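Local coordinates for protein nicotinamide-nucleotide adenylyltransferase NadR family / Ribosylnicotinamide kinase (Lactococcus lactis subsp. cremoris, PDB 6GYE) that probably phosphorylates nicotinamide riboside, which it binds in its kinase domain, and may also adenylylate the resulting mononucleotide on the way to NAD+, at residues S49-D52 with N53-G56; E106-H109 with H110-E114. One frame throughout, in Å; residues are numbered along the deposited sequence.

Contact 1. Residues S49-D52 with N53-G56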
ATOM      1  N   SER A  49      -0.832   8.832 -17.500  1.00 61.40           N
ATOM      2  CA  SER A  49       0.149   8.399 -18.484  1.00 64.43           C
ATOM      3  C   SER A  49       1.210   7.531 -17.816  1.00 68.80           C
ATOM      4  O   SER A  49       1.437   7.612 -16.603  1.00 67.58           O
ATOM      5  CB  SER A  49       0.784   9.601 -19.189  1.00 64.75           C
ATOM      6  OG  SER A  49       1.389  10.460 -18.250  1.00 74.68           O
ATOM      7  N   GLY A  50       1.828   6.669 -18.616  1.00 68.44           N
ATOM      8  CA  GLY A  50       2.839   5.766 -18.093  1.00 68.52           C
ATOM      9  C   GLY A  50       3.399   4.876 -19.183  1.00 75.53           C
ATOM     10  O   GLY A  50       2.905   4.845 -20.318  1.00 83.65           O
ATOM     11  N   TYR A  51       4.446   4.143 -18.811  1.00 68.75           N
ATOM     12  CA  TYR A  51       5.090   3.181 -19.696  1.00 72.38           C
ATOM     13  C   TYR A  51       5.820   2.168 -18.829  1.00 73.19           C
ATOM     14  O   TYR A  51       6.092   2.423 -17.653  1.00 70.81           O
ATOM     15  CB  TYR A  51       6.060   3.866 -20.682  1.00 70.88           C
ATOM     16  CG  TYR A  51       7.076   4.779 -20.018  1.00 73.60           C
ATOM     17  CD1 TYR A  51       6.783   6.125 -19.775  1.00 73.72           C
ATOM     18  CD2 TYR A  51       8.322   4.301 -19.629  1.00 75.28           C
ATOM     19  CE1 TYR A  51       7.707   6.964 -19.158  1.00 76.46           C
ATOM     20  CE2 TYR A  51       9.253   5.137 -19.019  1.00 80.08           C
ATOM     21  CZ  TYR A  51       8.939   6.463 -18.781  1.00 80.88           C
ATOM     22  OH  TYR A  51       9.863   7.282 -18.170  1.00 89.55           O
ATOM     23  N   ASP A  52       6.139   1.016 -19.420  1.00 75.58           N
ATOM     24  CA  ASP A  52       6.826  -0.034 -18.676  1.00 80.61           C
ATOM     25  C   ASP A  52       8.085   0.509 -18.006  1.00 87.90           C
ATOM     26  O   ASP A  52       8.864   1.240 -18.620  1.00 91.46           O
ATOM     27  CB  ASP A  52       7.177  -1.194 -19.610  1.00 88.44           C
ATOM     28  CG  ASP A  52       5.956  -1.989 -20.055  1.00 95.24           C
ATOM     29  OD1 ASP A  52       4.859  -1.786 -19.496  1.00 94.26           O
ATOM     30  OD2 ASP A  52       6.096  -2.818 -20.981  1.00101.55           O
ATOM     31  N   ASN A  53       8.250   0.186 -16.722  1.00 88.75           N
ATOM     32  CA  ASN A  53       9.450   0.532 -15.952  1.00 92.00           C
ATOM     33  C   ASN A  53       9.643   2.037 -15.789  1.00 87.83           C
ATOM     34  O   ASN A  53      10.776   2.505 -15.664  1.00 81.17           O
ATOM     35  CB  ASN A  53      10.710  -0.102 -16.549  1.00 95.08           C
ATOM     36  CG  ASN A  53      10.707  -1.623 -16.444  1.00112.17           C
ATOM     37  OD1 ASN A  53       9.710  -2.231 -16.051  1.00115.74           O
ATOM     38  ND2 ASN A  53      11.829  -2.242 -16.793  1.00120.85           N
ATOM     39  N   ASP A  54       8.551   2.808 -15.779  1.00 79.88           N
ATOM     40  CA  ASP A  54       8.622   4.242 -15.508  1.00 70.04           C
ATOM     41  C   ASP A  54       8.821   4.488 -14.008  1.00 73.84           C
ATOM     42  O   ASP A  54       8.970   3.555 -13.208  1.00 72.86           O
ATOM     43  CB  ASP A  54       7.378   4.949 -16.050  1.00 71.78           C
ATOM     44  CG  ASP A  54       6.066   4.470 -15.393  1.00 76.33           C
ATOM     45  OD1 ASP A  54       6.092   3.738 -14.371  1.00 71.65           O
ATOM     46  OD2 ASP A  54       4.992   4.831 -15.919  1.00 72.93           O
ATOM     47  N   ARG A  55       8.791   5.767 -13.616  1.00 75.15           N
ATOM     48  CA  ARG A  55       9.015   6.157 -12.224  1.00 80.61           C
ATOM     49  C   ARG A  55       8.047   5.445 -11.283  1.00 75.63           C
ATOM     50  O   ARG A  55       8.454   4.878 -10.262  1.00 72.33           O
ATOM     51  CB  ARG A  55       8.863   7.677 -12.094  1.00 90.21           C
ATOM     52  CG  ARG A  55       9.701   8.348 -11.020  1.00105.16           C
ATOM     53  CD  ARG A  55      10.780   9.245 -11.667  1.00124.03           C
ATOM     54  NE  ARG A  55      10.616  10.667 -11.353  1.00131.28           N
ATOM     55  CZ  ARG A  55      11.248  11.658 -11.980  1.00138.11           C
ATOM     56  NH1 ARG A  55      12.090  11.395 -12.973  1.00137.81           N
ATOM     57  NH2 ARG A  55      11.031  12.917 -11.618  1.00141.32           N
ATOM     58  N   GLY A  56       6.758   5.445 -11.622  1.00 68.34           N
ATOM     59  CA  GLY A  56       5.785   4.780 -10.768  1.00 60.30           C
ATOM     60  C   GLY A  56       5.986   3.277 -10.717  1.00 60.97           C
ATOM     61  O   GLY A  56       5.926   2.668  -9.645  1.00 62.93           O
TER
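Asp54 and Tyr51, three residues apart, close a type II beta turn and show how one carboxylate can serve a turn and a helix start together. Followed outward, the aspartate begins with CB, which lies over the centre of the Tyr51 ring in a CH-pi contact, 3.5 Å from the ring centroid and almost along the ring normal; CE2 and CZ of the ring are the carbons nearest to it. Tyr51 takes the crowded position, CG between its backbone N and carbonyl carbon (chi1 52°), and this folds the ring back over the turn. Beyond CB, CG of Asp54 passes 3.0 Å from Tyr51 O. At the tip the two oxygens part company. OD2 of Asp54 accepts the N-H of Tyr51 (N to OD2 3.0 Å) in a fairly straight bond of 162°, the donor standing well above the carboxylate plane, and it also forms a salt bridge with Arg66. OD1 takes the backbone N-H of Ala57, so Asp54 is the N-cap of helix 55-58. The turn itself is closed by Asp54 N, which donates to Tyr51 O at 3.1 Å with a bent angle of 137°. The whole unit carries the chain from the C-terminal end of strand 43-50, beside strand 80-86, into the short helix 55-58; Asn88, in the loop after strand 80-86, binds Asp52 N through its OD1.

Contact 2. Residues E106-H109 with H110-E114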
ATOM      1  N   GLU A 106      -7.436  10.067 -29.752  1.00 89.12           N
ATOM      2  CA  GLU A 106      -8.283   8.885 -29.741  1.00 89.30           C
ATOM      3  C   GLU A 106      -8.941   8.708 -28.375  1.00 89.26           C
ATOM      4  O   GLU A 106     -10.138   8.417 -28.290  1.00 92.48           O
ATOM      5  CB  GLU A 106      -7.462   7.665 -30.136  1.00 99.20           C
ATOM      6  CG  GLU A 106      -8.259   6.388 -30.226  1.00117.91           C
ATOM      7  CD  GLU A 106      -7.558   5.364 -31.084  1.00136.07           C
ATOM      8  OE1 GLU A 106      -8.236   4.702 -31.900  1.00143.70           O
ATOM      9  OE2 GLU A 106      -6.319   5.250 -30.967  1.00141.38           O
ATOM     10  N   LEU A 107      -8.181   8.930 -27.296  1.00 85.76           N
ATOM     11  CA  LEU A 107      -8.737   8.853 -25.947  1.00 78.61           C
ATOM     12  C   LEU A 107      -9.890   9.828 -25.768  1.00 81.81           C
ATOM     13  O   LEU A 107     -10.930   9.481 -25.201  1.00 85.63           O
ATOM     14  CB  LEU A 107      -7.658   9.165 -24.917  1.00 80.72           C
ATOM     15  CG  LEU A 107      -6.873   8.082 -24.195  1.00 77.15           C
ATOM     16  CD1 LEU A 107      -6.196   8.702 -22.974  1.00 69.94           C
ATOM     17  CD2 LEU A 107      -7.763   6.955 -23.800  1.00 69.40           C
ATOM     18  N   ILE A 108      -9.708  11.067 -26.221  1.00 82.16           N
ATOM     19  CA  ILE A 108     -10.763  12.074 -26.117  1.00 82.29           C
ATOM     20  C   ILE A 108     -11.995  11.639 -26.902  1.00 85.19           C
ATOM     21  O   ILE A 108     -13.134  11.757 -26.432  1.00 83.29           O
ATOM     22  CB  ILE A 108     -10.243  13.433 -26.614  1.00 74.68           C
ATOM     23  CG1 ILE A 108      -9.121  13.932 -25.713  1.00 69.50           C
ATOM     24  CG2 ILE A 108     -11.385  14.444 -26.696  1.00 69.50           C
ATOM     25  CD1 ILE A 108      -8.598  15.283 -26.103  1.00 71.52           C
ATOM     26  N   HIS A 109     -11.786  11.161 -28.128  1.00 85.19           N
ATOM     27  CA  HIS A 109     -12.912  10.736 -28.951  1.00 88.80           C
ATOM     28  C   HIS A 109     -13.681   9.597 -28.282  1.00 92.29           C
ATOM     29  O   HIS A 109     -14.913   9.628 -28.198  1.00 91.57           O
ATOM     30  CB  HIS A 109     -12.417  10.330 -30.339  1.00 84.22           C
ATOM     31  CG  HIS A 109     -11.807  11.457 -31.116  1.00 91.14           C
ATOM     32  ND1 HIS A 109     -10.937  11.252 -32.167  1.00 96.49           N
ATOM     33  CD2 HIS A 109     -11.932  12.802 -30.992  1.00 91.24           C
ATOM     34  CE1 HIS A 109     -10.558  12.421 -32.659  1.00 96.44           C
ATOM     35  NE2 HIS A 109     -11.145  13.377 -31.961  1.00 92.37           N
ATOM     36  N   HIS A 110     -12.962   8.592 -27.781  1.00 93.39           N
ATOM     37  CA  HIS A 110     -13.618   7.410 -27.233  1.00 99.00           C
ATOM     38  C   HIS A 110     -14.415   7.741 -25.976  1.00 96.61           C
ATOM     39  O   HIS A 110     -15.505   7.199 -25.765  1.00 99.09           O
ATOM     40  CB  HIS A 110     -12.574   6.333 -26.930  1.00104.42           C
ATOM     41  CG  HIS A 110     -13.162   5.014 -26.531  1.00119.91           C
ATOM     42  ND1 HIS A 110     -14.086   4.342 -27.308  1.00126.01           N
ATOM     43  CD2 HIS A 110     -12.968   4.248 -25.432  1.00120.79           C
ATOM     44  CE1 HIS A 110     -14.425   3.215 -26.706  1.00125.34           C
ATOM     45  NE2 HIS A 110     -13.762   3.135 -25.567  1.00120.91           N
ATOM     46  N   ASN A 111     -13.908   8.645 -25.145  1.00 88.67           N
ATOM     47  CA  ASN A 111     -14.464   8.879 -23.820  1.00 81.11           C
ATOM     48  C   ASN A 111     -15.384  10.090 -23.763  1.00 77.31           C
ATOM     49  O   ASN A 111     -15.734  10.541 -22.668  1.00 72.61           O
ATOM     50  CB  ASN A 111     -13.333   9.031 -22.795  1.00 79.48           C
ATOM     51  CG  ASN A 111     -12.625   7.721 -22.524  1.00 92.30           C
ATOM     52  OD1 ASN A 111     -13.037   6.949 -21.651  1.00106.48           O
ATOM     53  ND2 ASN A 111     -11.579   7.438 -23.296  1.00 87.74           N
ATOM     54  N   THR A 112     -15.810  10.613 -24.903  1.00 82.62           N
ATOM     55  CA  THR A 112     -16.710  11.752 -24.914  1.00 88.24           C
ATOM     56  C   THR A 112     -18.021  11.396 -25.597  1.00 96.68           C
ATOM     57  O   THR A 112     -18.045  10.658 -26.587  1.00100.11           O
ATOM     58  CB  THR A 112     -16.067  12.953 -25.613  1.00 86.13           C
ATOM     59  OG1 THR A 112     -14.973  13.428 -24.818  1.00 88.79           O
ATOM     60  CG2 THR A 112     -17.080  14.052 -25.753  1.00 81.54           C
ATOM     61  N   LEU A 113     -19.109  11.939 -25.056  1.00 98.41           N
ATOM     62  CA  LEU A 113     -20.440  11.668 -25.575  1.00 97.33           C
ATOM     63  C   LEU A 113     -20.707  12.482 -26.830  1.00102.20           C
ATOM     64  O   LEU A 113     -21.062  11.929 -27.876  1.00109.67           O
ATOM     65  CB  LEU A 113     -21.477  11.979 -24.492  1.00 97.34           C
ATOM     66  CG  LEU A 113     -22.890  11.402 -24.541  1.00100.47           C
ATOM     67  CD1 LEU A 113     -23.746  12.128 -25.574  1.00108.73           C
ATOM     68  CD2 LEU A 113     -22.859   9.893 -24.810  1.00 93.64           C
ATOM     69  N   GLU A 114     -20.521  13.794 -26.750  1.00101.08           N
ATOM     70  CA  GLU A 114     -21.032  14.731 -27.739  1.00103.75           C
ATOM     71  C   GLU A 114     -19.958  15.143 -28.743  1.00 97.24           C
ATOM     72  O   GLU A 114     -18.791  14.756 -28.649  1.00 90.30           O
ATOM     73  CB  GLU A 114     -21.616  15.964 -27.038  1.00104.01           C
ATOM     74  CG  GLU A 114     -22.518  15.596 -25.866  1.00108.82           C
ATOM     75  CD  GLU A 114     -23.027  16.799 -25.104  1.00114.21           C
ATOM     76  OE1 GLU A 114     -23.101  17.897 -25.702  1.00114.54           O
ATOM     77  OE2 GLU A 114     -23.338  16.648 -23.900  1.00113.97           O
TER
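Two side chains just past the last turn of helix 95-110, Asn111 and Thr112, reach back to carbonyls of Leu107 and Ile108, a compact example of how side-chain donors can finish a helix. Among the backbone bonds, His110 N donates to Glu106 O at 2.9 Å, and Asn111 N to Leu107 O at 3.1 Å. The side-chain bonds supplement these. ND2 of Asn111 reaches the same Leu107 O, 2.9 Å away and almost straight at 171°, with the acceptor in the amide plane, so one carbonyl is gripped by two donors from a single residue. With CG of Asn111 beside its own backbone N (chi1 -71°), the amide can turn back over the helix end. This is C-terminal capping by side chains, at the point where Asn111 leaves helical geometry and the chain heads for strand 118-123. Thr112 OG1 donates to Ile108 O at 3.0 Å, its hydroxyl replacing a backbone N-H that is badly angled for that carbonyl. Van der Waals contact is slighter: CD2 of Leu107 lies beside ND2 of Asn111, 3.9 Å away, the two side chains pointing the same way, and Leu107 also packs on Ser83 and Leu85 of strand 80-86. On the same last turn, His109 NE2 is hydrogen-bonded to OD2 of Asp139.

In the fold
Contacts 1 and 2 belong to the same N-terminal alpha/beta domain, which is built on a five-stranded parallel sheet and is probably the adenylyltransferase part. Their centres are 24 Å apart and their nearest atoms about 8 Å, so they do not touch; strand 80-86 links them, since it pairs with strand 43-50, whose last two residues open contact 1, while helix 95-110, whose last residues and the loop after them make up contact 2, packs Leu107 against it. One contact thus starts a helix and the other ends one. The nicotinamide riboside pocket, which includes Tyr240, Asp291 and Arg293, is in the other, P-loop kinase domain, and neither contact contributes a residue to it.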